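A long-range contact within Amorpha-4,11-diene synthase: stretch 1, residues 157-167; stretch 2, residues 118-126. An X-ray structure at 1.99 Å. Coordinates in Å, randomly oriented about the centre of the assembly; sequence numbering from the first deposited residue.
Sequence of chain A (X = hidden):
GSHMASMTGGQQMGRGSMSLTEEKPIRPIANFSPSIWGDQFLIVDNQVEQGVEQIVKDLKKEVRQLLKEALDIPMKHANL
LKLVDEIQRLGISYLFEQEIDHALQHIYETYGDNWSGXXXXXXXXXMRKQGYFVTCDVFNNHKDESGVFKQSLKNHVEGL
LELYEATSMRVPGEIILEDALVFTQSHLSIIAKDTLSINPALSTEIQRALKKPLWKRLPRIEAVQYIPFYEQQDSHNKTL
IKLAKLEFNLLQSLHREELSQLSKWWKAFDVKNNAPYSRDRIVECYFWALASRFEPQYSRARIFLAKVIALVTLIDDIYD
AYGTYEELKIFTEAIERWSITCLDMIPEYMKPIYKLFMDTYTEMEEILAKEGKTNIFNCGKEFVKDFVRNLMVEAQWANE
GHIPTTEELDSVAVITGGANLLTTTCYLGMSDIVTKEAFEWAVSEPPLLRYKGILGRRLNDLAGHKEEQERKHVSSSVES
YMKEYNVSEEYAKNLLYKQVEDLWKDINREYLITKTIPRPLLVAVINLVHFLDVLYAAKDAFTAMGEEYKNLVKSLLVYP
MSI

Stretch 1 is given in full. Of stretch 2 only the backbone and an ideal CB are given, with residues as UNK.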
# COMPACT_ATOMS: atom_id res chain seq x y z
N VAL A 157 14.12 12.90 22.51
CA VAL A 157 12.99 12.19 21.95
C VAL A 157 12.98 12.18 20.42
O VAL A 157 12.79 11.13 19.81
CB VAL A 157 11.65 12.76 22.45
CG1 VAL A 157 10.49 11.91 21.94
CG2 VAL A 157 11.64 12.82 23.96
N GLU A 158 13.17 13.34 19.81
CA GLU A 158 13.10 13.42 18.35
C GLU A 158 14.13 12.51 17.67
O GLU A 158 13.85 11.89 16.66
CB GLU A 158 13.25 14.86 17.85
CG GLU A 158 12.70 15.05 16.44
CD GLU A 158 13.13 16.36 15.81
OE1 GLU A 158 13.77 17.18 16.50
OE2 GLU A 158 12.81 16.57 14.62
N GLY A 159 15.33 12.44 18.25
CA GLY A 159 16.37 11.59 17.72
C GLY A 159 16.04 10.13 17.92
O GLY A 159 16.31 9.30 17.04
N LEU A 160 15.46 9.80 19.07
CA LEU A 160 15.11 8.42 19.39
C LEU A 160 14.06 7.94 18.42
O LEU A 160 14.12 6.82 17.91
CB LEU A 160 14.53 8.31 20.80
CG LEU A 160 15.47 7.90 21.93
CD1 LEU A 160 14.69 7.78 23.24
CD2 LEU A 160 16.15 6.60 21.57
N LEU A 161 13.07 8.80 18.19
CA LEU A 161 12.02 8.51 17.22
C LEU A 161 12.55 8.35 15.81
O LEU A 161 12.09 7.47 15.08
CB LEU A 161 10.95 9.61 17.25
CG LEU A 161 9.68 9.33 18.04
CD1 LEU A 161 8.78 10.56 17.96
CD2 LEU A 161 8.98 8.09 17.46
N GLU A 162 13.49 9.21 15.40
CA GLU A 162 14.05 9.08 14.06
C GLU A 162 14.77 7.75 13.90
O GLU A 162 14.75 7.13 12.82
CB GLU A 162 15.02 10.24 13.73
CG GLU A 162 14.36 11.59 13.51
CD GLU A 162 15.37 12.69 13.15
OE1 GLU A 162 16.60 12.48 13.33
OE2 GLU A 162 14.94 13.77 12.69
N LEU A 163 15.43 7.30 14.96
CA LEU A 163 16.16 6.04 14.91
C LEU A 163 15.19 4.87 14.83
O LEU A 163 15.39 3.93 14.05
CB LEU A 163 17.06 5.91 16.15
CG LEU A 163 17.74 4.55 16.34
CD1 LEU A 163 18.68 4.20 15.17
CD2 LEU A 163 18.52 4.57 17.66
N TYR A 164 14.13 4.94 15.64
CA TYR A 164 13.10 3.92 15.60
C TYR A 164 12.53 3.79 14.17
O TYR A 164 12.44 2.68 13.62
CB TYR A 164 11.99 4.24 16.61
CG TYR A 164 10.74 3.41 16.43
CD1 TYR A 164 10.63 2.14 16.99
CD2 TYR A 164 9.66 3.90 15.70
CE1 TYR A 164 9.46 1.37 16.81
CE2 TYR A 164 8.49 3.14 15.51
CZ TYR A 164 8.40 1.88 16.07
OH TYR A 164 7.24 1.15 15.88
N GLU A 165 12.19 4.91 13.57
CA GLU A 165 11.62 4.87 12.22
C GLU A 165 12.60 4.27 11.22
O GLU A 165 12.18 3.52 10.33
CB GLU A 165 11.14 6.26 11.76
CG GLU A 165 10.08 6.90 12.64
CD GLU A 165 8.72 6.18 12.58
OE1 GLU A 165 8.63 5.10 11.95
OE2 GLU A 165 7.74 6.70 13.16
N ALA A 166 13.89 4.58 11.36
CA ALA A 166 14.91 4.00 10.48
C ALA A 166 14.94 2.46 10.53
O ALA A 166 15.20 1.78 9.50
CB ALA A 166 16.27 4.56 10.80
N THR A 167 14.68 1.89 11.71
CA THR A 167 14.76 0.43 11.89
C THR A 167 13.76 -0.28 10.99
O THR A 167 13.98 -1.42 10.60
CB THR A 167 14.51 -0.02 13.36
OG1 THR A 167 13.14 0.23 13.72
CG2 THR A 167 15.44 0.73 14.32
N UNK A 118 24.08 15.70 11.80
CA UNK A 118 22.77 15.64 12.42
C UNK A 118 21.90 14.85 11.45
O UNK A 118 22.23 14.75 10.24
CB UNK A 118 22.20 17.03 12.71
N UNK A 119 20.80 14.31 11.96
CA UNK A 119 19.79 13.64 11.15
C UNK A 119 20.35 12.44 10.41
O UNK A 119 19.94 12.15 9.28
CB UNK A 119 19.18 14.62 10.15
N UNK A 120 21.28 11.73 11.04
CA UNK A 120 21.82 10.53 10.41
C UNK A 120 20.74 9.45 10.27
O UNK A 120 20.65 8.80 9.22
CB UNK A 120 23.00 9.99 11.22
N UNK A 121 19.91 9.26 11.29
CA UNK A 121 18.81 8.29 11.20
C UNK A 121 17.81 8.67 10.10
O UNK A 121 17.26 7.81 9.39
CB UNK A 121 18.09 8.19 12.55
N UNK A 122 17.54 9.97 9.98
CA UNK A 122 16.61 10.45 8.96
C UNK A 122 17.22 10.27 7.58
O UNK A 122 16.55 9.85 6.63
CB UNK A 122 16.25 11.92 9.20
N UNK A 123 18.51 10.56 7.46
CA UNK A 123 19.18 10.40 6.18
C UNK A 123 19.04 8.96 5.71
O UNK A 123 18.70 8.71 4.55
CB UNK A 123 20.65 10.80 6.28
N UNK A 124 19.28 8.02 6.62
CA UNK A 124 19.28 6.60 6.29
C UNK A 124 17.92 6.19 5.73
O UNK A 124 17.83 5.54 4.69
CB UNK A 124 19.63 5.76 7.52
N UNK A 125 16.86 6.57 6.44
CA UNK A 125 15.52 6.18 6.05
C UNK A 125 15.07 6.83 4.73
O UNK A 125 14.49 6.16 3.87
CB UNK A 125 14.54 6.54 7.17
N UNK A 126 15.33 8.12 4.58
CA UNK A 126 14.96 8.82 3.33
C UNK A 126 15.73 8.29 2.13
O UNK A 126 15.18 8.19 1.01
CB UNK A 126 15.21 10.32 3.47

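Two helices of one chain run in nearly the same direction, 25° apart, with axes 8.2 Å apart at closest approach.

Position 118 lies ahead of the helix, with its CB pointing sideways and nothing of stretch 1 within 5.5 Å, so this contact accepts almost anything; it is Ala 118.

Position 119 is the N-cap. Its phi/psi of 61/35 is left-handed, which favours glycine, asparagine or aspartate. Stretch 1 argues otherwise: the carboxylates of Glu 158 and Glu 162, one turn apart, both lie on this side, and the ideal CB is 4.6 Å from Glu 162 OE1. A long cation, lysine or arginine, would answer both. The residue is Arg 119, whose CB points sideways while its end comes nearer. NH2 donates to Glu 162 OE2 at 2.6 Å, and NE adds a weak bond to that same OE2 at 3.1 Å. NH2 also makes a weak bond to Glu 158 OE2 at 2.8 Å. Both pairings are salt bridges, with the acceptors at the guanidinium edge.

Position 120 points away and is loosely constrained; it is Ser 120.

Position 121 faces stretch 1 squarely. Its CA is 5.1 Å from that of Leu 163, and its ideal CB is 3.5 Å from Glu 162 O and 3.7 Å from Leu 163 N. Glycine, alanine or serine fits so tight a site. Ser 121, in the m rotamer, packs OG 3.5 Å from Leu 163 CA. A water 2.6 Å from OG donates to Gly 159 O at 2.9 Å, so the hydroxyl reaches the backbone of stretch 1 indirectly.

Position 122 points sideways, its ideal CB 4.1 Å from Glu 162 CD; many aliphatic or longer polar chains would do. Leu 122 lays its CB against that carboxylate carbon.

Position 123 is out of reach and takes Trp 123.

Position 124 points toward the small Ala 166, leaving room for a large apolar or aromatic group. Phe 124 fills it: CD2 lies 3.8 Å from Ala 166 CB, and the ring edge meets Ala 166 O, 3.6 Å from CE2.

Position 125 also points inward, its ideal CB 4.2 Å from Ala 166 CA. Alanine would fit, as would a slender chain running past Glu 165 O. Arg 125 does the latter, with CD 3.6 Å from Glu 165 O. Its NE donates at 3.0 Å to a water that in turn donates to Glu 162 O at 2.7 Å.

Position 126, out of reach, is Leu 126.

Stretch 2 (118-126) ARSSLWFRL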
# COMPACT_ATOMS: atom_id res chain seq x y z
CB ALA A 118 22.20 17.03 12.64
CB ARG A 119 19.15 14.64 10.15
CG ARG A 119 18.99 16.05 10.71
CD ARG A 119 17.59 16.58 10.57
NE ARG A 119 16.73 16.08 11.62
CZ ARG A 119 16.00 16.84 12.43
NH1 ARG A 119 16.03 18.17 12.32
NH2 ARG A 119 15.24 16.27 13.35
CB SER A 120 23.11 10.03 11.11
OG SER A 120 22.92 9.88 12.50
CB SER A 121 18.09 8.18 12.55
OG SER A 121 18.97 7.64 13.53
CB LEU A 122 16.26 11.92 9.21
CG LEU A 122 15.38 12.57 8.14
CD1 LEU A 122 14.05 11.81 8.04
CD2 LEU A 122 15.15 14.04 8.42
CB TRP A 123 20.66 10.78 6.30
CG TRP A 123 21.51 10.28 5.16
CD1 TRP A 123 21.68 10.87 3.94
CD2 TRP A 123 22.32 9.09 5.15
NE1 TRP A 123 22.55 10.12 3.16
CE2 TRP A 123 22.95 9.02 3.88
CE3 TRP A 123 22.57 8.07 6.08
CZ2 TRP A 123 23.82 7.99 3.53
CZ3 TRP A 123 23.43 7.04 5.73
CH2 TRP A 123 24.05 7.01 4.47
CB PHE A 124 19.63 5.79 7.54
CG PHE A 124 19.51 4.30 7.38
CD1 PHE A 124 20.54 3.56 6.84
CD2 PHE A 124 18.36 3.65 7.80
CE1 PHE A 124 20.43 2.17 6.70
CE2 PHE A 124 18.24 2.27 7.68
CZ PHE A 124 19.28 1.52 7.12
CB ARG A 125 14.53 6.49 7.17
CG ARG A 125 13.10 6.14 6.81
CD ARG A 125 12.16 6.32 8.00
NE ARG A 125 12.02 7.73 8.40
CZ ARG A 125 11.35 8.64 7.70
NH1 ARG A 125 10.74 8.31 6.56
NH2 ARG A 125 11.26 9.89 8.15
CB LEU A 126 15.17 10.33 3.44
CG LEU A 126 14.37 11.14 4.45
CD1 LEU A 126 14.65 12.65 4.23
CD2 LEU A 126 12.88 10.84 4.37
O HOH W 1 14.16 8.28 10.48
O HOH W 2 18.91 9.09 15.70
O HOH W 3 19.65 10.95 13.74
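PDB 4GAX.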